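Local atomic coordinates of clostripain-related protein (Bacteroides thetaiotaomicron, PDB entry 6N9J), a protein that is a secreted cysteine protease of the clostripain (C11) family that cleaves peptide bonds and is inactivated by an irreversible peptide inhibitor. Residues M163-E167 with G343-Y347; S274-C278 with H288-L293. All coordinates share one frame; numbering follows the deposited sequence.

Contact 1 of 2, residues M163-E167 with G343-Y347; sequences MQSVE and GVSTY
Ser165 and Ser345 form a single beta bridge, their neighbours supplying two nearly straight backbone hydrogen bonds. Ser345 N gives to Gln164 O at 3.1 Å, and Ser345 O receives Val166 N at 3.1 Å; one residue thus grips both flanks of its partner, the pattern of parallel pairing. Gln164 is the centre of an inverse gamma turn just before helix 166-171.

The carboxylate of Glu167 carries the polar side-chain bonds. The chain bends at chi2 (89°), folding the group back onto 343-347. Tyr347 N meets Glu167 OE2 on its syn side at 2.8 Å with an N-H...O angle of 175°, somewhat out of the carboxylate plane, while Tyr360 binds the same oxygen. Thr346 OG1 lies 3.1 Å from Glu167 OE2, but its proton has another acceptor in range. On the anti side of Glu167 OE1, Ser165, the N-cap residue, donates from OG over 2.8 Å, and the same OG makes a weak capping bond with Val168 N; a water also donates to OE1 and continues to Ser345 OG. An alanine in place of Glu167 would probably leave Tyr347 N without its acceptor and Ser165 OG weakly bonded to Val168 N and less firmly fixed.

The apolar contact is small: Val344 CG1 approaches Val166 CB at 3.9 Å, and Val166 lies alongside Thr346. Gln164 CG rests on Gly343 O, and its NE2 leaves for Ser241 and Phe179 O.

The chemistry implies a buried carboxylate paid for by several donors at the first turn of a helix, where it is likely to stay ionised, tying the helix start to strand 345-346.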
ATOM      1  N   MET A 163       4.967   0.880  -0.738  1.00 16.34           N
ATOM      2  CA  MET A 163       4.474  -0.488  -0.625  1.00 15.52           C
ATOM      3  C   MET A 163       4.264  -1.161  -1.979  1.00 13.41           C
ATOM      4  O   MET A 163       4.250  -2.396  -2.058  1.00 13.21           O
ATOM      5  CB  MET A 163       3.165  -0.517   0.191  1.00 10.11           C
ATOM      6  CG  MET A 163       3.343  -0.116   1.660  1.00 14.71           C
ATOM      7  SD  MET A 163       4.769  -0.814   2.548  1.00 10.57           S
ATOM      8  CE  MET A 163       4.525  -2.550   2.373  1.00 10.70           C
ATOM      9  N   GLN A 164       4.120  -0.363  -3.041  1.00 12.21           N
ATOM     10  CA  GLN A 164       3.929  -0.919  -4.382  1.00 15.68           C
ATOM     11  C   GLN A 164       5.293  -1.358  -4.958  1.00 17.80           C
ATOM     12  O   GLN A 164       5.790  -0.812  -5.950  1.00 14.97           O
ATOM     13  CB  GLN A 164       3.224   0.084  -5.302  1.00 18.21           C
ATOM     14  CG  GLN A 164       2.553  -0.540  -6.538  1.00 19.32           C
ATOM     15  CD  GLN A 164       1.232  -1.261  -6.232  1.00 20.61           C
ATOM     16  OE1 GLN A 164       1.058  -1.853  -5.170  1.00 22.58           O
ATOM     17  NE2 GLN A 164       0.300  -1.210  -7.178  1.00 19.11           N
ATOM     18  N   SER A 165       5.863  -2.354  -4.276  1.00 19.55           N
ATOM     19  CA  SER A 165       7.122  -3.015  -4.586  1.00 18.45           C
ATOM     20  C   SER A 165       6.850  -4.437  -5.082  1.00 18.29           C
ATOM     21  O   SER A 165       5.986  -5.135  -4.533  1.00 19.06           O
ATOM     22  CB  SER A 165       8.010  -3.013  -3.328  1.00 17.45           C
ATOM     23  OG  SER A 165       8.728  -4.220  -3.156  1.00 17.90           O
ATOM     24  N   VAL A 166       7.574  -4.861  -6.116  1.00 15.58           N
ATOM     25  CA  VAL A 166       7.344  -6.164  -6.728  1.00 15.05           C
ATOM     26  C   VAL A 166       7.715  -7.270  -5.744  1.00 17.20           C
ATOM     27  O   VAL A 166       7.146  -8.364  -5.786  1.00 18.00           O
ATOM     28  CB  VAL A 166       8.146  -6.322  -8.066  1.00 20.98           C
ATOM     29  CG1 VAL A 166       9.622  -6.467  -7.794  1.00 19.88           C
ATOM     30  CG2 VAL A 166       7.645  -7.513  -8.896  1.00 19.78           C
ATOM     31  N   GLU A 167       8.654  -6.977  -4.844  1.00 15.42           N
ATOM     32  CA  GLU A 167       9.051  -7.927  -3.805  1.00 17.94           C
ATOM     33  C   GLU A 167       7.924  -8.161  -2.789  1.00 20.13           C
ATOM     34  O   GLU A 167       7.676  -9.288  -2.363  1.00 21.99           O
ATOM     35  CB  GLU A 167      10.310  -7.429  -3.084  1.00 19.40           C
ATOM     36  CG  GLU A 167      11.571  -7.410  -3.956  1.00 23.08           C
ATOM     37  CD  GLU A 167      11.767  -6.107  -4.719  1.00 24.05           C
ATOM     38  OE1 GLU A 167      10.852  -5.244  -4.686  1.00 21.36           O
ATOM     39  OE2 GLU A 167      12.841  -5.951  -5.363  1.00 24.58           O
ATOM     40  N   GLY A 343       5.108   2.505 -12.411  1.00 18.69           N
ATOM     41  CA  GLY A 343       4.152   2.112 -11.397  1.00 22.36           C
ATOM     42  C   GLY A 343       4.601   1.100 -10.363  1.00 24.51           C
ATOM     43  O   GLY A 343       3.858   0.827  -9.422  1.00 23.83           O
ATOM     44  N   VAL A 344       5.792   0.528 -10.531  1.00 24.17           N
ATOM     45  CA  VAL A 344       6.269  -0.507  -9.609  1.00 24.12           C
ATOM     46  C   VAL A 344       7.755  -0.325  -9.282  1.00 23.99           C
ATOM     47  O   VAL A 344       8.551   0.022 -10.155  1.00 26.67           O
ATOM     48  CB  VAL A 344       6.038  -1.930 -10.185  1.00 24.11           C
ATOM     49  CG1 VAL A 344       6.452  -3.001  -9.173  1.00 23.74           C
ATOM     50  CG2 VAL A 344       4.585  -2.117 -10.555  1.00 25.85           C
ATOM     51  N   SER A 345       8.128  -0.539  -8.023  1.00 21.90           N
ATOM     52  CA  SER A 345       9.538  -0.409  -7.641  1.00 23.30           C
ATOM     53  C   SER A 345      10.189  -1.770  -7.450  1.00 21.61           C
ATOM     54  O   SER A 345       9.512  -2.796  -7.380  1.00 22.15           O
ATOM     55  CB  SER A 345       9.700   0.410  -6.359  1.00 20.19           C
ATOM     56  OG  SER A 345       9.507  -0.409  -5.216  1.00 17.94           O
ATOM     57  N   THR A 346      11.512  -1.754  -7.356  1.00 19.67           N
ATOM     58  CA  THR A 346      12.301  -2.948  -7.146  1.00 19.39           C
ATOM     59  C   THR A 346      13.610  -2.562  -6.464  1.00 21.59           C
ATOM     60  O   THR A 346      14.039  -1.402  -6.522  1.00 18.68           O
ATOM     61  CB  THR A 346      12.611  -3.675  -8.480  1.00 25.16           C
ATOM     62  OG1 THR A 346      13.292  -4.911  -8.224  1.00 24.00           O
ATOM     63  CG2 THR A 346      13.493  -2.808  -9.366  1.00 27.78           C
ATOM     64  N   TYR A 347      14.242  -3.538  -5.820  1.00 21.86           N
ATOM     65  CA  TYR A 347      15.584  -3.350  -5.306  1.00 22.69           C
ATOM     66  C   TYR A 347      16.617  -3.771  -6.361  1.00 24.25           C
ATOM     67  O   TYR A 347      16.485  -4.823  -7.000  1.00 25.60           O
ATOM     68  CB  TYR A 347      15.773  -4.144  -4.022  1.00 23.13           C
ATOM     69  CG  TYR A 347      17.116  -3.938  -3.384  1.00 22.24           C
ATOM     70  CD1 TYR A 347      17.485  -2.690  -2.895  1.00 21.66           C
ATOM     71  CD2 TYR A 347      18.012  -4.986  -3.254  1.00 25.45           C
ATOM     72  CE1 TYR A 347      18.714  -2.488  -2.307  1.00 24.46           C
ATOM     73  CE2 TYR A 347      19.253  -4.794  -2.664  1.00 26.63           C
ATOM     74  CZ  TYR A 347      19.595  -3.544  -2.192  1.00 27.95           C
ATOM     75  OH  TYR A 347      20.827  -3.346  -1.606  1.00 33.08           O
TER
HETATM   76  O   HOH W   1      11.158  -2.349  -3.996  1.00 16.61           O

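Contact 2 of 2, residues S274-C278 with H288-L293; sequences SSILC and HDLMGL
Ile276 spreads its three outer carbons over the turn from strand 288-289 into helix 290-297. CG1 stands beside the backbone N (chi1 -60°) and the chain then runs extended, which carries CD1 to Leu293, 3.7 Å from its CA and also against its CD1. CG2 lies between Asp289 O and His288 CB, while CG1 approaches Gly292 O. At Gly292 the fit is close: a side-chain carbon there would come tight against Ile276 CG2, a fit that suits a residue without one.

His288 crosses Ile276 at about a right angle. The edge of its imidazole, at CD2, meets Ile276 O in the ring plane at 3.7 Å. Cys278 comes from an oblique direction, its CB 3.6 Å from His288 CD2 and its SG 4.4 Å from the ring centroid, a sulfur-aromatic approach.

Leu277 supplies the polar link. Its O accepts from Asp289 N at 2.8 Å and also takes a CA-H...O contact from His288, beside the single bridge of Cys278 with His288. Asp289 then serves the helix as its N-cap: OD2 receives Gly292 N at 3.0 Å, and OD1 is held by Tyr279 OH and Glu342 N.

The loop 274-278, without regular helix or strand, thus packs against a strand-to-helix junction. Strand 288-289 pairs antiparallel with strand 345-346; Leu290 and Met291 of the helix also touch helix 301-314, while Leu290 and Leu293 reach Thr346 of strand 345-346.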
ATOM      1  N   SER A 274      22.166   5.390 -12.324  1.00 41.42           N
ATOM      2  CA  SER A 274      21.855   6.818 -12.386  1.00 39.17           C
ATOM      3  C   SER A 274      20.782   7.128 -13.427  1.00 38.37           C
ATOM      4  O   SER A 274      20.122   8.162 -13.360  1.00 38.19           O
ATOM      5  CB  SER A 274      23.126   7.623 -12.699  1.00 39.33           C
ATOM      6  N   SER A 275      20.616   6.225 -14.386  1.00 40.76           N
ATOM      7  CA  SER A 275      19.704   6.435 -15.505  1.00 43.74           C
ATOM      8  C   SER A 275      18.329   5.811 -15.274  1.00 40.48           C
ATOM      9  O   SER A 275      17.423   5.961 -16.099  1.00 42.50           O
ATOM     10  CB  SER A 275      20.325   5.875 -16.785  1.00 50.45           C
ATOM     11  OG  SER A 275      20.843   4.572 -16.558  1.00 53.91           O
ATOM     12  N   ILE A 276      18.176   5.113 -14.152  1.00 33.11           N
ATOM     13  CA  ILE A 276      16.897   4.503 -13.787  1.00 28.03           C
ATOM     14  C   ILE A 276      16.154   5.366 -12.780  1.00 26.73           C
ATOM     15  O   ILE A 276      16.731   5.777 -11.780  1.00 28.83           O
ATOM     16  CB  ILE A 276      17.101   3.093 -13.195  1.00 24.29           C
ATOM     17  CG1 ILE A 276      17.790   2.186 -14.225  1.00 23.87           C
ATOM     18  CG2 ILE A 276      15.782   2.510 -12.768  1.00 20.67           C
ATOM     19  CD1 ILE A 276      18.375   0.899 -13.652  1.00 22.63           C
ATOM     20  N   LEU A 277      14.882   5.651 -13.050  1.00 25.94           N
ATOM     21  CA  LEU A 277      14.043   6.405 -12.119  1.00 25.81           C
ATOM     22  C   LEU A 277      14.102   5.829 -10.704  1.00 23.42           C
ATOM     23  O   LEU A 277      13.915   4.627 -10.512  1.00 21.97           O
ATOM     24  CB  LEU A 277      12.592   6.421 -12.601  1.00 26.22           C
ATOM     25  CG  LEU A 277      11.637   7.087 -11.616  1.00 21.18           C
ATOM     26  CD1 LEU A 277      12.017   8.551 -11.389  1.00 18.11           C
ATOM     27  CD2 LEU A 277      10.226   6.975 -12.111  1.00 16.49           C
ATOM     28  N   CYS A 278      14.370   6.694  -9.727  1.00 21.62           N
ATOM     29  CA  CYS A 278      14.493   6.301  -8.325  1.00 20.03           C
ATOM     30  C   CYS A 278      13.374   6.927  -7.489  1.00 19.96           C
ATOM     31  O   CYS A 278      13.142   8.133  -7.573  1.00 19.97           O
ATOM     32  CB  CYS A 278      15.873   6.718  -7.769  1.00 20.10           C
ATOM     33  SG  CYS A 278      16.045   6.519  -5.971  1.00 24.11           S
ATOM     34  N   HIS A 288      13.895   1.689  -7.126  1.00 20.87           N
ATOM     35  CA  HIS A 288      13.994   2.075  -8.530  1.00 18.49           C
ATOM     36  C   HIS A 288      12.854   1.500  -9.353  1.00 15.85           C
ATOM     37  O   HIS A 288      12.291   0.470  -8.999  1.00 15.18           O
ATOM     38  CB  HIS A 288      15.335   1.615  -9.118  1.00 18.55           C
ATOM     39  CG  HIS A 288      16.511   2.342  -8.551  1.00 17.44           C
ATOM     40  ND1 HIS A 288      17.199   1.894  -7.444  1.00 20.19           N
ATOM     41  CD2 HIS A 288      17.095   3.504  -8.915  1.00 15.79           C
ATOM     42  CE1 HIS A 288      18.169   2.745  -7.159  1.00 21.14           C
ATOM     43  NE2 HIS A 288      18.131   3.730  -8.041  1.00 18.58           N
ATOM     44  N   ASP A 289      12.535   2.150 -10.468  1.00 14.44           N
ATOM     45  CA  ASP A 289      11.473   1.651 -11.322  1.00 17.01           C
ATOM     46  C   ASP A 289      11.856   0.321 -11.985  1.00 21.64           C
ATOM     47  O   ASP A 289      12.869   0.220 -12.694  1.00 14.03           O
ATOM     48  CB  ASP A 289      11.103   2.690 -12.378  1.00 16.96           C
ATOM     49  CG  ASP A 289       9.882   2.282 -13.186  1.00 20.62           C
ATOM     50  OD1 ASP A 289       8.729   2.399 -12.675  1.00 20.04           O
ATOM     51  OD2 ASP A 289      10.085   1.846 -14.334  1.00 21.80           O
ATOM     52  N   LEU A 290      11.018  -0.691 -11.756  1.00 23.55           N
ATOM     53  CA  LEU A 290      11.264  -2.043 -12.252  1.00 24.73           C
ATOM     54  C   LEU A 290      11.407  -2.120 -13.776  1.00 21.25           C
ATOM     55  O   LEU A 290      12.298  -2.811 -14.276  1.00 20.42           O
ATOM     56  CB  LEU A 290      10.149  -2.988 -11.791  1.00 26.33           C
ATOM     57  CG  LEU A 290      10.243  -4.427 -12.306  1.00 27.30           C
ATOM     58  CD1 LEU A 290      11.461  -5.131 -11.728  1.00 29.39           C
ATOM     59  CD2 LEU A 290       8.989  -5.194 -11.984  1.00 25.05           C
ATOM     60  N   MET A 291      10.541  -1.424 -14.514  1.00 19.25           N
ATOM     61  CA  MET A 291      10.659  -1.428 -15.976  1.00 20.15           C
ATOM     62  C   MET A 291      11.951  -0.743 -16.408  1.00 22.38           C
ATOM     63  O   MET A 291      12.600  -1.173 -17.363  1.00 24.63           O
ATOM     64  CB  MET A 291       9.455  -0.748 -16.646  1.00 17.20           C
ATOM     65  CG  MET A 291       9.566  -0.688 -18.196  1.00 28.35           C
ATOM     66  SD  MET A 291       9.636  -2.298 -19.022  1.00 18.06           S
ATOM     67  CE  MET A 291       7.900  -2.717 -19.108  1.00 20.31           C
ATOM     68  N   GLY A 292      12.310   0.325 -15.695  1.00 22.51           N
ATOM     69  CA  GLY A 292      13.523   1.074 -15.970  1.00 22.82           C
ATOM     70  C   GLY A 292      14.732   0.194 -15.767  1.00 19.81           C
ATOM     71  O   GLY A 292      15.679   0.233 -16.553  1.00 23.63           O
ATOM     72  N   LEU A 293      14.686  -0.641 -14.739  1.00 18.01           N
ATOM     73  CA  LEU A 293      15.761  -1.608 -14.520  1.00 21.35           C
ATOM     74  C   LEU A 293      15.897  -2.605 -15.680  1.00 23.96           C
ATOM     75  O   LEU A 293      17.002  -2.855 -16.160  1.00 23.88           O
ATOM     76  CB  LEU A 293      15.549  -2.371 -13.212  1.00 19.42           C
ATOM     77  CG  LEU A 293      16.573  -3.472 -12.910  1.00 19.23           C
ATOM     78  CD1 LEU A 293      17.971  -2.907 -12.883  1.00 18.31           C
ATOM     79  CD2 LEU A 293      16.276  -4.189 -11.601  1.00 17.93           C
TER

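Overall arrangement
Contacts 1 and 2 have centres 11 Å apart and share a two-stranded antiparallel sheet. Thr346 N lies 2.9 Å from His288 O, and Val344 O lies 3.0 Å from Leu290 N, both probable hydrogen bonds, so strand 345-346 is held by 163-167 and by 288-290 at once. The centre of contact 1, which is buried, lies about 10 Å from the centre of the chain; that of contact 2, which is only partly buried, lies about 20 Å from it. Segment 163-167 closely follows strand 155-159 of the large sheet; in clan CD peptidases the catalytic cysteine follows such a strand, so contact 1 is probably the one nearer the active site.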